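HIGH affinity ribose transport protein RBSD (Bacillus subtilis, PDB 1OGD) probably catalyses the interconversion of the beta-pyranose and beta-furanose forms of D-ribose, working in the cytoplasm as a decamer built from two pentamers. Local coordinates at residues Phe83-Asn86 with Glu92-Tyr95. Sequence-based numbering, arbitrary orientation.
Sequences FLEN and EIEY
Helix 78-87 packs beside strand 92-96, an edge strand of the mixed sheet within this chain, and Glu85 meets Ile93 and Tyr95 where the two elements face each other. The phenol OH of Tyr95 donates a hydrogen bond to Glu85 OE2, with 2.6 Å between the two oxygens. OE2 lies at the ring edge, in the plane of the tyrosine, whereas the hydroxyl meets the carboxylate from above, 35° out of its plane. Glu85 gets there by a bend at chi2 (-76°), which folds the carboxylate back toward the strand instead of letting the chain run straight out. Ile93 packs next to this bond: its CD1 comes within 3.7 Å of Glu85 CA and 3.8 Å of the carbonyl O of Leu84, so that the methyl rests against the helix backbone. The same methyl lies 3.3 Å from Glu85 OE2, and Ile93 CG2 is 3.6 Å from that oxygen, so the two Ile93 methyls crowd one side of the acceptor. A phenylalanine in place of Tyr95 would probably leave Glu85 OE2 without this donor and its carboxylate freer to swing away. The tyrosine ring also makes a cation-pi contact with Lys74. Glu94, pointing away from the helix, makes a salt bridge to Lys66 of strand 64-70; Val67 and Ala69 of that strand bond to the backbone of Glu92 and Glu94, while Phe83 and Leu84 touch helix 51-61.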
loop_
_atom_site.group_PDB
_atom_site.type_symbol
_atom_site.label_atom_id
_atom_site.label_comp_id
_atom_site.label_asym_id
_atom_site.label_seq_id
_atom_site.Cartn_x
_atom_site.Cartn_y
_atom_site.Cartn_z
ATOM N N PHE A 83 10.328 16.342 39.267
ATOM C CA PHE A 83 9.016 15.776 38.996
ATOM C C PHE A 83 9.163 14.284 38.718
ATOM O O PHE A 83 8.462 13.462 39.307
ATOM C CB PHE A 83 8.393 16.462 37.784
ATOM C CG PHE A 83 7.028 15.955 37.441
ATOM C CD1 PHE A 83 5.902 16.480 38.060
ATOM C CD2 PHE A 83 6.868 14.941 36.502
ATOM C CE1 PHE A 83 4.633 16.006 37.748
ATOM C CE2 PHE A 83 5.605 14.458 36.184
ATOM C CZ PHE A 83 4.485 14.993 36.809
ATOM N N LEU A 84 10.085 13.946 37.820
ATOM C CA LEU A 84 10.349 12.559 37.449
ATOM C C LEU A 84 10.745 11.692 38.638
ATOM O O LEU A 84 10.197 10.605 38.830
ATOM C CB LEU A 84 11.458 12.491 36.398
ATOM C CG LEU A 84 11.095 12.870 34.963
ATOM C CD1 LEU A 84 12.328 12.732 34.075
ATOM C CD2 LEU A 84 9.972 11.967 34.467
ATOM N N GLU A 85 11.712 12.169 39.417
ATOM C CA GLU A 85 12.186 11.443 40.594
ATOM C C GLU A 85 11.016 11.172 41.536
ATOM O O GLU A 85 10.869 10.070 42.059
ATOM C CB GLU A 85 13.252 12.264 41.324
ATOM C CG GLU A 85 14.549 12.472 40.548
ATOM C CD GLU A 85 15.435 11.239 40.538
ATOM O OE1 GLU A 85 15.805 10.764 41.634
ATOM O OE2 GLU A 85 15.769 10.745 39.439
ATOM N N ASN A 86 10.185 12.189 41.734
ATOM C CA ASN A 86 9.022 12.093 42.609
ATOM C C ASN A 86 7.930 11.196 42.042
ATOM O O ASN A 86 7.362 10.377 42.764
ATOM C CB ASN A 86 8.450 13.490 42.869
ATOM C CG ASN A 86 9.373 14.352 43.717
ATOM O OD1 ASN A 86 9.217 15.574 43.777
ATOM N ND2 ASN A 86 10.333 13.718 44.387
ATOM N N GLU A 92 13.131 2.348 38.610
ATOM C CA GLU A 92 14.556 2.605 38.468
ATOM C C GLU A 92 14.752 3.729 37.449
ATOM O O GLU A 92 14.298 3.628 36.309
ATOM C CB GLU A 92 15.261 1.342 37.978
ATOM C CG GLU A 92 16.708 1.555 37.580
ATOM C CD GLU A 92 17.300 0.338 36.906
ATOM O OE1 GLU A 92 18.486 0.392 36.517
ATOM O OE2 GLU A 92 16.578 -0.673 36.764
ATOM N N ILE A 93 15.421 4.799 37.862
ATOM C CA ILE A 93 15.665 5.920 36.966
ATOM C C ILE A 93 17.123 5.949 36.528
ATOM O O ILE A 93 18.025 6.112 37.347
ATOM C CB ILE A 93 15.312 7.257 37.639
ATOM C CG1 ILE A 93 13.834 7.257 38.030
ATOM C CG2 ILE A 93 15.598 8.411 36.693
ATOM C CD1 ILE A 93 13.382 8.528 38.715
ATOM N N GLU A 94 17.343 5.787 35.229
ATOM C CA GLU A 94 18.685 5.787 34.670
ATOM C C GLU A 94 18.934 7.041 33.828
ATOM O O GLU A 94 18.070 7.467 33.057
ATOM C CB GLU A 94 18.887 4.527 33.825
ATOM C CG GLU A 94 20.210 4.465 33.090
ATOM C CD GLU A 94 20.376 3.179 32.300
ATOM O OE1 GLU A 94 19.437 2.805 31.568
ATOM O OE2 GLU A 94 21.447 2.544 32.402
ATOM N N TYR A 95 20.114 7.635 33.992
ATOM C CA TYR A 95 20.486 8.831 33.247
ATOM C C TYR A 95 21.614 8.547 32.273
ATOM O O TYR A 95 22.563 7.834 32.596
ATOM C CB TYR A 95 20.922 9.952 34.191
ATOM C CG TYR A 95 19.812 10.491 35.050
ATOM C CD1 TYR A 95 19.469 9.872 36.250
ATOM C CD2 TYR A 95 19.086 11.607 34.652
ATOM C CE1 TYR A 95 18.425 10.355 37.033
ATOM C CE2 TYR A 95 18.041 12.098 35.422
ATOM C CZ TYR A 95 17.716 11.468 36.612
ATOM O OH TYR A 95 16.677 11.953 37.373
#